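Local coordinates for protein MHC class I antigen (Anolis carolinensis, PDB 7CPO) that probably presents peptides on the cell surface to T cells, binding them in a groove and pairing with beta2-microglobulin, at residues D31-V36 against G209-D214; R122-L127 against V139-T144; D216-R221 against T245-K250; T220-V225 against R256-C261. All blocks are in the same frame, centred on the assembly; numbering follows the deposited sequence.

Contact 1 of 4, residues D31-V36 against G209-D214; sequences DDQEFV and GFYPKD
Tyr-211 reaches from the immunoglobulin-like domain toward the turn that leads into strand 33-39 of the peptide-binding platform. Its CG stands anti to the backbone N (chi1 -178°), beside the carbonyl carbon, which carries the hydroxyl toward the platform. The side chain of Gln-33, also anti at its first torsion and extended beyond CG, crosses the tyrosine at about a right angle, with amide and ring planes 60° apart. At 4.1 Å, Gln-33 NE2 merely neighbours Tyr-211 OH; the polar partners are elsewhere, the hydroxyl bonding to Leu-181 O and Gln-33 OE1 to Trp-51. A cis peptide bond before Pro-212 shapes the opposing loop, and Pro-212 CB lies over the centre of one face of the Tyr-211 ring. This is the junction of the alpha1/alpha2 platform with the alpha3 domain in a class I heavy chain, a small, polar meeting of two domains. Asp-32 holds its CG in the crowded position between backbone N and carbonyl carbon (chi1 70°), so that its carboxylate faces the loop. A water bridges the gap: it donates to Asp-32 OD2 at 2.7 Å and accepts from Lys-213 N at 2.9 Å. The extended Lys-213 side chain crosses Asp-32 obliquely, and Lys-213 CB lies 4.1 Å from Asp-32 OD2. Lys-213 NZ stays 5.8 Å from Asp-32 OD2, too far for a direct salt bridge.

Contact 2 of 4, residues R122-L127 against V139-T144; sequences RDYISL and VPAQNT
One direct hydrogen bond, a methyl group over an aromatic face and a small apolar touch join the floor strand 122-127 to the start of helix 141-149 in the peptide-binding domain. The polar element is the bond from Tyr-124 OH to Thr-144 OG1, 2.6 Å long. Thr-144 OG1 sits at the ring edge, near the plane of the tyrosine; its position beside its own backbone N and anti to the carbonyl carbon (chi1 -62°) points it at the phenol. The same oxygen is hydrogen-bonded to the backbone of the bound peptide.

The aromatic element is a CH-pi contact. Ala-141 CB lies 3.8 Å from the centroid of the Tyr-124 ring and 23° off its normal, offset toward the rim on the CE1 side. Tyr-124 reaches this place with CG anti to the backbone N (chi1 179°). The strand carries a classic beta bulge, Tyr-124 and Ile-125 both facing Tyr-117, and these successive residues both contribute to the contact.

Apolar packing completes it. The extended Ile-125 chain brings CD1 to 3.6 Å from Thr-144 CG2, the threonine methyl standing anti to its backbone N. Thus the two branches of Thr-144 serve different partners, hydroxyl to the phenol and methyl to isoleucine.

Leu-84 and Tyr-87 of helix 62-87 also touch Tyr-124, which packs on an apolar side chain of the peptide as well. By donating to Thr-144 OG1, the phenol probably helps position that oxygen for its peptide partner, so Tyr-124 serves the groove both directly and through the threonine.

Contact 3 of 4, residues D216-R221 against T245-K250; sequences DIDWTR and TWRSVK
Strands 216-221 and 245-250 run nearly parallel, their axes 17° apart and 7.5 Å at closest approach, and they belong to the two facing sheets of the immunoglobulin-type C1 sandwich. Trp-219 is the main side chain between them. With CG anti to the carbonyl carbon (chi1 -86°), its indole reaches across so that NE1 donates to Arg-247 O over 2.8 Å. The N-H points almost straight at the oxygen, which lies near the ring plane, but the donor stands above the carbonyl plane. Val-249 occupies one face of the same indole: CG1, in the crowded position between its backbone N and carbonyl carbon, lies 3.6 Å from the centroid of the five-membered ring in a CH-pi contact. Cys-205 and Cys-261, joined in the domain's disulfide, also touch Trp-219, an arrangement characteristic of immunoglobulin domains.

Toward Thr-245 the packing becomes aliphatic. Ile-217 CD1 and Thr-245 CG2 meet tip to tip at 3.5 Å, while Ile-217 CG2 slides past the methylene chain of Arg-247. That arginine is extended from CG to NE, laying one guanidinium face beneath Ile-217 O. Asp-218 runs alongside it, and the planes are 73° apart; the salt bridge, Asp-218 OD2 to Arg-247 NH2 at 3.5 Å, rests on charge without an N-H aimed at the oxygen. One water closes the polar end by donating to Asp-218 OD2 and accepting from Trp-219 N and Arg-247 NE. The chemistry is consequently divided: a directed indole bond fixes the buried ring, whereas water and looser electrostatics join the charged pair at the border.

Contact 4 of 4, residues T220-V225 against R256-C261; sequences TRDGEV and RERYKC
The side chains of Arg-221 and Arg-258 run side by side, and Arg-258 NH2 lies over the face of the Arg-221 guanidinium, the planes 50° apart. Arg-221 NH2 and Arg-258 NH1 come within 3.0 Å as two donors of like charge. Asp-222 and Glu-255 form salt bridges with Arg-258, which probably eases the repulsion, and Arg-221 has a cation-pi contact with Trp-226. Arg-258 grips Asp-222 side-on: its NE meets the syn lone pair of Asp-222 OD1 at 2.9 Å, and its NH2 reaches Asp-222 OD2 at a very short 2.4 Å, from above the carboxylate plane. A bend at chi3 (79°) brings Arg-258 round.

Arg-221 instead extends from CG to NE along Tyr-259, NE donating to Tyr-259 OH at 3.3 Å; that hydroxyl lies near the guanidinium plane and also bonds Asp-252. In the backbone, Thr-220 and Lys-260 form an antiparallel hydrogen-bonded pair (Thr-220 N to Lys-260 O 2.9 Å; the return bond is weak), and Arg-221 with Tyr-259, on the opposite sheet face, the non-hydrogen-bonded one.

A type I' turn, Arg-221 to Glu-224, leads to strand 224-225, while the 3-10 segment 256-258 enters strand 259-264, between strands 216-221 and 272-274.

Contact 2 is buried inside the peptide-binding domain, contact 1 is a surface junction between domains, and contacts 3 and 4, both partly buried, lie within the immunoglobulin-like domain. Contacts 1 and 2 reach the same platform sheet, their centres about 32 Å apart. Contacts 3 and 4 share Thr-220 and Arg-221: one links strand 216-221 across the sandwich, the other joins it to a neighbour within its sheet. Contact 1 meets contact 3 where Phe-210 packs on Thr-245. Water alone links contact 1 by hydrogen bonds; contacts 2 and 3 each fix an aromatic ring with one directed bond and a CH-pi contact, contact 3 adding a water-linked charged pair; charges gather at the sheet end in contact 4.

Contact 1 of 4, residues D31-V36 against G209-D214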
# COMPACT_ATOMS: atom_id res chain seq x y z
N ASP A 31 -3.38 5.75 -8.76
CA ASP A 31 -4.15 6.24 -7.61
C ASP A 31 -4.48 5.12 -6.63
O ASP A 31 -5.65 4.85 -6.32
CB ASP A 31 -5.46 6.89 -8.04
CG ASP A 31 -5.26 8.12 -8.84
OD1 ASP A 31 -4.18 8.73 -8.74
OD2 ASP A 31 -6.22 8.49 -9.55
N ASP A 32 -3.44 4.43 -6.17
CA ASP A 32 -3.59 3.30 -5.23
C ASP A 32 -4.58 2.22 -5.71
O ASP A 32 -5.00 1.39 -4.90
CB ASP A 32 -3.91 3.77 -3.79
CG ASP A 32 -5.33 4.35 -3.62
OD1 ASP A 32 -6.32 3.75 -4.09
OD2 ASP A 32 -5.44 5.44 -2.99
N GLN A 33 -4.93 2.16 -7.00
CA GLN A 33 -5.48 0.95 -7.60
C GLN A 33 -4.36 0.22 -8.32
O GLN A 33 -3.73 0.78 -9.22
CB GLN A 33 -6.62 1.24 -8.57
CG GLN A 33 -7.25 -0.01 -9.17
CD GLN A 33 -8.58 0.28 -9.88
OE1 GLN A 33 -8.88 -0.30 -10.94
NE2 GLN A 33 -9.38 1.19 -9.31
N GLU A 34 -4.09 -1.02 -7.93
CA GLU A 34 -3.05 -1.77 -8.61
C GLU A 34 -3.57 -2.21 -9.98
O GLU A 34 -4.69 -2.68 -10.09
CB GLU A 34 -2.64 -2.97 -7.77
CG GLU A 34 -1.68 -3.89 -8.48
CD GLU A 34 -1.35 -5.13 -7.67
OE1 GLU A 34 -1.79 -5.23 -6.51
OE2 GLU A 34 -0.64 -6.00 -8.21
N PHE A 35 -2.78 -2.00 -11.03
CA PHE A 35 -3.25 -2.39 -12.35
C PHE A 35 -2.33 -3.36 -13.08
O PHE A 35 -2.80 -4.07 -13.97
CB PHE A 35 -3.50 -1.15 -13.23
CG PHE A 35 -2.24 -0.44 -13.73
CD1 PHE A 35 -1.79 -0.62 -15.04
CD2 PHE A 35 -1.57 0.46 -12.92
CE1 PHE A 35 -0.66 0.04 -15.51
CE2 PHE A 35 -0.45 1.12 -13.38
CZ PHE A 35 0.01 0.91 -14.68
N VAL A 36 -1.05 -3.45 -12.70
CA VAL A 36 -0.13 -4.41 -13.29
C VAL A 36 0.77 -4.93 -12.19
O VAL A 36 0.97 -4.27 -11.17
CB VAL A 36 0.74 -3.81 -14.43
CG1 VAL A 36 -0.10 -3.58 -15.70
CG2 VAL A 36 1.42 -2.51 -13.95
N GLY A 209 -16.24 0.18 3.64
CA GLY A 209 -16.84 0.17 2.33
C GLY A 209 -16.74 1.47 1.57
O GLY A 209 -17.56 1.71 0.68
N PHE A 210 -15.77 2.33 1.88
CA PHE A 210 -15.68 3.63 1.24
C PHE A 210 -14.56 3.66 0.21
O PHE A 210 -13.56 2.93 0.32
CB PHE A 210 -15.51 4.78 2.27
CG PHE A 210 -14.28 4.67 3.17
CD1 PHE A 210 -14.34 4.00 4.39
CD2 PHE A 210 -13.09 5.31 2.83
CE1 PHE A 210 -13.22 3.92 5.24
CE2 PHE A 210 -11.97 5.24 3.67
CZ PHE A 210 -12.04 4.53 4.87
N TYR A 211 -14.74 4.51 -0.81
CA TYR A 211 -13.77 4.72 -1.87
C TYR A 211 -14.09 6.06 -2.52
O TYR A 211 -15.27 6.32 -2.81
CB TYR A 211 -13.80 3.61 -2.93
CG TYR A 211 -12.77 3.83 -4.00
CD1 TYR A 211 -11.45 3.38 -3.83
CD2 TYR A 211 -13.08 4.52 -5.17
CE1 TYR A 211 -10.48 3.60 -4.79
CE2 TYR A 211 -12.12 4.73 -6.15
CZ TYR A 211 -10.83 4.27 -5.95
OH TYR A 211 -9.88 4.49 -6.93
N PRO A 212 -13.10 6.91 -2.77
CA PRO A 212 -11.66 6.70 -2.55
C PRO A 212 -11.20 6.72 -1.09
O PRO A 212 -12.02 6.80 -0.17
CB PRO A 212 -11.02 7.85 -3.33
CG PRO A 212 -12.06 8.92 -3.35
CD PRO A 212 -13.37 8.18 -3.47
N LYS A 213 -9.88 6.67 -0.90
CA LYS A 213 -9.28 6.47 0.42
C LYS A 213 -9.47 7.67 1.35
O LYS A 213 -9.55 7.50 2.58
CB LYS A 213 -7.80 6.13 0.25
CG LYS A 213 -7.22 5.18 1.28
CD LYS A 213 -5.70 5.02 1.15
CE LYS A 213 -5.13 4.05 2.22
NZ LYS A 213 -3.64 4.13 2.41
N ASP A 214 -9.55 8.88 0.80
CA ASP A 214 -9.56 10.09 1.61
C ASP A 214 -10.87 10.23 2.37
O ASP A 214 -11.95 10.14 1.79
CB ASP A 214 -9.32 11.30 0.72
CG ASP A 214 -9.24 12.59 1.50
OD1 ASP A 214 -8.62 12.60 2.59
OD2 ASP A 214 -9.82 13.60 1.02
O HOH W 1 -7.90 6.43 -3.04

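Contact 2 of 4, residues R122-L127 against V139-T144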
# COMPACT_ATOMS: atom_id res chain seq x y z
N ARG A 122 16.62 2.28 4.00
CA ARG A 122 17.11 3.64 4.16
C ARG A 122 17.43 4.19 2.78
O ARG A 122 17.86 3.44 1.89
CB ARG A 122 18.38 3.66 5.02
CG ARG A 122 18.16 3.20 6.45
CD ARG A 122 19.47 3.15 7.27
NE ARG A 122 20.60 2.58 6.53
CZ ARG A 122 21.05 1.33 6.67
NH1 ARG A 122 20.44 0.51 7.52
NH2 ARG A 122 22.09 0.90 5.96
N ASP A 123 17.21 5.49 2.59
CA ASP A 123 17.49 6.12 1.31
C ASP A 123 18.90 5.80 0.84
O ASP A 123 19.85 5.80 1.62
CB ASP A 123 17.36 7.64 1.39
CG ASP A 123 15.97 8.09 1.71
OD1 ASP A 123 15.03 7.30 1.53
OD2 ASP A 123 15.81 9.27 2.10
N TYR A 124 19.03 5.53 -0.46
CA TYR A 124 20.34 5.33 -1.04
C TYR A 124 20.70 6.44 -2.02
O TYR A 124 21.68 7.17 -1.79
CB TYR A 124 20.42 3.96 -1.70
CG TYR A 124 21.77 3.73 -2.34
CD1 TYR A 124 22.88 3.44 -1.57
CD2 TYR A 124 21.93 3.83 -3.71
CE1 TYR A 124 24.13 3.26 -2.15
CE2 TYR A 124 23.17 3.63 -4.31
CZ TYR A 124 24.27 3.35 -3.52
OH TYR A 124 25.50 3.16 -4.10
N ILE A 125 19.95 6.59 -3.11
CA ILE A 125 20.18 7.64 -4.10
C ILE A 125 18.85 7.97 -4.76
O ILE A 125 17.96 7.11 -4.88
CB ILE A 125 21.26 7.21 -5.15
CG1 ILE A 125 21.96 8.44 -5.73
CG2 ILE A 125 20.68 6.31 -6.26
CD1 ILE A 125 23.22 8.11 -6.51
N SER A 126 18.68 9.23 -5.14
CA SER A 126 17.48 9.65 -5.86
C SER A 126 17.84 10.69 -6.90
O SER A 126 18.82 11.42 -6.76
CB SER A 126 16.39 10.19 -4.92
OG SER A 126 16.84 11.30 -4.16
N LEU A 127 17.05 10.75 -7.96
CA LEU A 127 17.31 11.70 -9.03
C LEU A 127 16.62 13.00 -8.69
O LEU A 127 15.45 13.01 -8.31
CB LEU A 127 16.81 11.16 -10.37
CG LEU A 127 16.74 12.18 -11.51
CD1 LEU A 127 18.14 12.66 -11.91
CD2 LEU A 127 16.02 11.58 -12.72
N VAL A 139 28.26 8.26 2.12
CA VAL A 139 29.52 8.28 1.37
C VAL A 139 29.66 7.05 0.47
O VAL A 139 30.21 7.19 -0.64
CB VAL A 139 30.73 8.49 2.31
CG1 VAL A 139 30.71 7.57 3.53
CG2 VAL A 139 32.04 8.37 1.56
N PRO A 140 29.17 5.84 0.83
CA PRO A 140 29.15 4.76 -0.18
C PRO A 140 28.34 5.09 -1.42
O PRO A 140 28.79 4.82 -2.54
CB PRO A 140 28.55 3.57 0.58
CG PRO A 140 28.95 3.80 1.96
CD PRO A 140 28.85 5.30 2.16
N ALA A 141 27.15 5.68 -1.26
CA ALA A 141 26.36 6.04 -2.43
C ALA A 141 27.07 7.05 -3.33
O ALA A 141 26.71 7.18 -4.51
CB ALA A 141 25.01 6.60 -2.00
N GLN A 142 28.08 7.76 -2.81
CA GLN A 142 28.82 8.70 -3.65
C GLN A 142 29.55 8.00 -4.77
O GLN A 142 29.80 8.62 -5.81
CB GLN A 142 29.79 9.53 -2.81
CG GLN A 142 29.07 10.65 -2.08
CD GLN A 142 29.87 11.23 -0.95
OE1 GLN A 142 31.10 11.14 -0.93
NE2 GLN A 142 29.18 11.83 0.02
N ASN A 143 29.85 6.71 -4.61
CA ASN A 143 30.31 5.92 -5.75
C ASN A 143 29.27 5.93 -6.87
O ASN A 143 29.58 6.21 -8.03
CB ASN A 143 30.62 4.49 -5.29
CG ASN A 143 31.69 4.44 -4.19
OD1 ASN A 143 32.82 4.91 -4.38
ND2 ASN A 143 31.33 3.88 -3.03
N THR A 144 28.01 5.68 -6.52
CA THR A 144 26.97 5.68 -7.55
C THR A 144 26.73 7.09 -8.09
O THR A 144 26.55 7.27 -9.30
CB THR A 144 25.69 5.08 -6.98
OG1 THR A 144 25.93 3.72 -6.60
CG2 THR A 144 24.59 5.12 -8.01

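Contact 3 of 4, residues D216-R221 against T245-K250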
# COMPACT_ATOMS: atom_id res chain seq x y z
N ASP A 216 -12.63 11.98 6.34
CA ASP A 216 -12.50 12.74 7.58
C ASP A 216 -13.49 12.16 8.59
O ASP A 216 -14.71 12.28 8.41
CB ASP A 216 -12.74 14.24 7.36
CG ASP A 216 -11.96 15.12 8.36
OD1 ASP A 216 -11.30 14.58 9.30
OD2 ASP A 216 -12.00 16.36 8.20
N ILE A 217 -12.96 11.52 9.62
CA ILE A 217 -13.75 10.92 10.68
C ILE A 217 -13.32 11.55 11.99
O ILE A 217 -12.13 11.53 12.33
CB ILE A 217 -13.55 9.40 10.74
CG1 ILE A 217 -13.73 8.79 9.34
CG2 ILE A 217 -14.48 8.78 11.80
CD1 ILE A 217 -13.34 7.34 9.28
N ASP A 218 -14.28 12.08 12.73
CA ASP A 218 -14.01 12.63 14.05
C ASP A 218 -15.18 12.33 14.97
O ASP A 218 -16.35 12.40 14.56
CB ASP A 218 -13.77 14.15 14.00
CG ASP A 218 -12.34 14.52 13.62
OD1 ASP A 218 -12.11 15.00 12.48
OD2 ASP A 218 -11.43 14.32 14.46
N TRP A 219 -14.87 11.99 16.21
CA TRP A 219 -15.86 12.01 17.26
C TRP A 219 -16.12 13.46 17.70
O TRP A 219 -15.19 14.24 17.92
CB TRP A 219 -15.39 11.17 18.44
CG TRP A 219 -15.74 9.75 18.28
CD1 TRP A 219 -14.90 8.73 17.93
CD2 TRP A 219 -17.03 9.17 18.46
NE1 TRP A 219 -15.59 7.55 17.88
CE2 TRP A 219 -16.90 7.79 18.20
CE3 TRP A 219 -18.28 9.68 18.82
CZ2 TRP A 219 -17.98 6.91 18.29
CZ3 TRP A 219 -19.35 8.82 18.91
CH2 TRP A 219 -19.20 7.44 18.65
N THR A 220 -17.39 13.81 17.80
CA THR A 220 -17.76 15.12 18.30
C THR A 220 -18.38 15.01 19.70
O THR A 220 -18.83 13.94 20.13
CB THR A 220 -18.71 15.83 17.33
OG1 THR A 220 -19.80 14.97 17.01
CG2 THR A 220 -17.98 16.17 16.07
N ARG A 221 -18.33 16.12 20.42
CA ARG A 221 -18.90 16.24 21.76
C ARG A 221 -19.66 17.55 21.77
O ARG A 221 -19.06 18.61 21.57
CB ARG A 221 -17.79 16.23 22.82
CG ARG A 221 -18.25 16.32 24.27
CD ARG A 221 -17.01 16.21 25.14
NE ARG A 221 -17.29 16.21 26.57
CZ ARG A 221 -17.14 17.26 27.37
NH1 ARG A 221 -16.72 18.42 26.89
NH2 ARG A 221 -17.41 17.14 28.66
N THR A 245 -11.81 1.52 8.35
CA THR A 245 -11.11 2.01 9.53
C THR A 245 -12.11 2.14 10.69
O THR A 245 -13.31 1.93 10.53
CB THR A 245 -10.41 3.34 9.25
OG1 THR A 245 -9.55 3.66 10.35
CG2 THR A 245 -11.41 4.43 9.07
N TRP A 246 -11.59 2.51 11.86
CA TRP A 246 -12.42 2.77 13.03
C TRP A 246 -11.84 3.91 13.86
O TRP A 246 -10.66 4.26 13.76
CB TRP A 246 -12.58 1.53 13.92
CG TRP A 246 -11.30 1.01 14.47
CD1 TRP A 246 -10.54 -0.02 13.97
CD2 TRP A 246 -10.62 1.46 15.65
NE1 TRP A 246 -9.43 -0.22 14.75
CE2 TRP A 246 -9.46 0.68 15.79
CE3 TRP A 246 -10.89 2.46 16.59
CZ2 TRP A 246 -8.56 0.86 16.84
CZ3 TRP A 246 -9.99 2.65 17.63
CH2 TRP A 246 -8.84 1.85 17.75
N ARG A 247 -12.70 4.49 14.69
CA ARG A 247 -12.33 5.55 15.62
C ARG A 247 -13.15 5.39 16.90
O ARG A 247 -14.37 5.21 16.83
CB ARG A 247 -12.57 6.92 15.02
CG ARG A 247 -11.78 8.01 15.67
CD ARG A 247 -12.05 9.30 14.94
NE ARG A 247 -11.26 10.42 15.47
CZ ARG A 247 -10.01 10.69 15.13
NH1 ARG A 247 -9.37 9.92 14.26
NH2 ARG A 247 -9.39 11.75 15.65
N SER A 248 -12.47 5.50 18.04
CA SER A 248 -13.05 5.23 19.35
C SER A 248 -12.87 6.43 20.28
O SER A 248 -11.99 7.27 20.09
CB SER A 248 -12.43 4.00 20.00
OG SER A 248 -11.07 4.26 20.30
N VAL A 249 -13.74 6.48 21.28
CA VAL A 249 -13.67 7.47 22.35
C VAL A 249 -14.15 6.80 23.64
O VAL A 249 -15.05 5.96 23.62
CB VAL A 249 -14.49 8.73 22.01
CG1 VAL A 249 -15.95 8.38 21.74
CG2 VAL A 249 -14.37 9.78 23.12
N LYS A 250 -13.51 7.14 24.75
CA LYS A 250 -13.98 6.68 26.05
C LYS A 250 -14.93 7.73 26.60
O LYS A 250 -14.54 8.90 26.77
CB LYS A 250 -12.83 6.40 27.02
CG LYS A 250 -13.33 5.59 28.22
CD LYS A 250 -12.26 5.20 29.24
CE LYS A 250 -11.82 3.73 29.04
NZ LYS A 250 -12.92 2.73 29.31
O HOH W 2 -12.10 12.77 17.07

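Contact 4 of 4, residues T220-V225 against R256-C261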
# COMPACT_ATOMS: atom_id res chain seq x y z
N THR A 220 -17.39 13.81 17.80
CA THR A 220 -17.76 15.12 18.30
C THR A 220 -18.38 15.01 19.70
O THR A 220 -18.83 13.94 20.13
CB THR A 220 -18.71 15.83 17.33
OG1 THR A 220 -19.80 14.97 17.01
CG2 THR A 220 -17.98 16.17 16.07
N ARG A 221 -18.33 16.12 20.42
CA ARG A 221 -18.90 16.24 21.76
C ARG A 221 -19.66 17.55 21.77
O ARG A 221 -19.06 18.61 21.57
CB ARG A 221 -17.79 16.23 22.82
CG ARG A 221 -18.25 16.32 24.27
CD ARG A 221 -17.01 16.21 25.14
NE ARG A 221 -17.29 16.21 26.57
CZ ARG A 221 -17.14 17.26 27.37
NH1 ARG A 221 -16.72 18.42 26.89
NH2 ARG A 221 -17.41 17.14 28.66
N ASP A 222 -20.98 17.48 21.97
CA ASP A 222 -21.85 18.65 21.79
C ASP A 222 -21.53 19.36 20.47
O ASP A 222 -21.50 20.59 20.39
CB ASP A 222 -21.74 19.65 22.95
CG ASP A 222 -22.06 19.04 24.30
OD1 ASP A 222 -22.69 17.96 24.35
OD2 ASP A 222 -21.68 19.66 25.32
N GLY A 223 -21.26 18.57 19.44
CA GLY A 223 -21.05 19.09 18.12
C GLY A 223 -19.62 19.45 17.78
O GLY A 223 -19.32 19.64 16.59
N GLU A 224 -18.73 19.55 18.77
CA GLU A 224 -17.36 20.00 18.55
C GLU A 224 -16.40 18.82 18.40
O GLU A 224 -16.57 17.77 19.04
CB GLU A 224 -16.90 20.88 19.72
CG GLU A 224 -17.74 22.14 19.98
CD GLU A 224 -17.82 23.07 18.79
OE1 GLU A 224 -18.93 23.23 18.23
OE2 GLU A 224 -16.77 23.64 18.40
N VAL A 225 -15.37 18.99 17.57
CA VAL A 225 -14.39 17.93 17.38
C VAL A 225 -13.70 17.64 18.71
O VAL A 225 -13.30 18.55 19.44
CB VAL A 225 -13.36 18.30 16.29
CG1 VAL A 225 -12.27 17.24 16.21
CG2 VAL A 225 -14.04 18.48 14.93
N ARG A 256 -23.73 9.41 27.31
CA ARG A 256 -23.55 8.85 25.97
C ARG A 256 -24.01 9.79 24.87
O ARG A 256 -23.34 9.93 23.84
CB ARG A 256 -24.31 7.52 25.87
CG ARG A 256 -23.50 6.46 25.19
CD ARG A 256 -24.25 5.17 25.12
NE ARG A 256 -24.16 4.43 26.37
CZ ARG A 256 -25.10 4.45 27.31
NH1 ARG A 256 -26.19 5.20 27.16
NH2 ARG A 256 -24.93 3.73 28.41
N GLU A 257 -25.16 10.45 25.06
CA GLU A 257 -25.86 11.20 24.02
C GLU A 257 -25.12 12.46 23.57
O GLU A 257 -25.57 13.13 22.64
CB GLU A 257 -27.26 11.60 24.50
CG GLU A 257 -27.28 12.73 25.55
CD GLU A 257 -26.81 12.27 26.94
OE1 GLU A 257 -26.55 11.06 27.15
OE2 GLU A 257 -26.69 13.14 27.84
N ARG A 258 -24.03 12.83 24.23
CA ARG A 258 -23.26 13.98 23.79
C ARG A 258 -22.32 13.65 22.63
O ARG A 258 -21.82 14.57 21.98
CB ARG A 258 -22.46 14.56 24.97
CG ARG A 258 -23.31 15.09 26.14
CD ARG A 258 -22.43 15.68 27.24
NE ARG A 258 -21.94 17.04 26.95
CZ ARG A 258 -20.98 17.65 27.64
NH1 ARG A 258 -20.38 17.04 28.65
NH2 ARG A 258 -20.62 18.89 27.31
N TYR A 259 -22.09 12.37 22.35
CA TYR A 259 -21.08 11.92 21.39
C TYR A 259 -21.72 11.35 20.13
O TYR A 259 -22.62 10.50 20.20
CB TYR A 259 -20.17 10.88 22.03
CG TYR A 259 -19.45 11.42 23.22
CD1 TYR A 259 -20.04 11.41 24.48
CD2 TYR A 259 -18.19 11.96 23.10
CE1 TYR A 259 -19.37 11.93 25.57
CE2 TYR A 259 -17.52 12.47 24.18
CZ TYR A 259 -18.11 12.45 25.41
OH TYR A 259 -17.43 12.96 26.49
N LYS A 260 -21.23 11.80 18.99
CA LYS A 260 -21.65 11.37 17.67
C LYS A 260 -20.41 11.14 16.83
O LYS A 260 -19.41 11.84 16.99
CB LYS A 260 -22.54 12.42 16.99
CG LYS A 260 -23.95 12.49 17.55
CD LYS A 260 -24.71 13.68 17.00
CE LYS A 260 -25.91 13.97 17.87
NZ LYS A 260 -27.11 13.25 17.39
N CYS A 261 -20.47 10.16 15.94
CA CYS A 261 -19.36 9.92 15.02
C CYS A 261 -19.60 10.73 13.75
O CYS A 261 -20.58 10.50 13.03
CB CYS A 261 -19.23 8.43 14.73
SG CYS A 261 -17.99 8.07 13.49
O HOH W 3 -22.00 15.56 19.43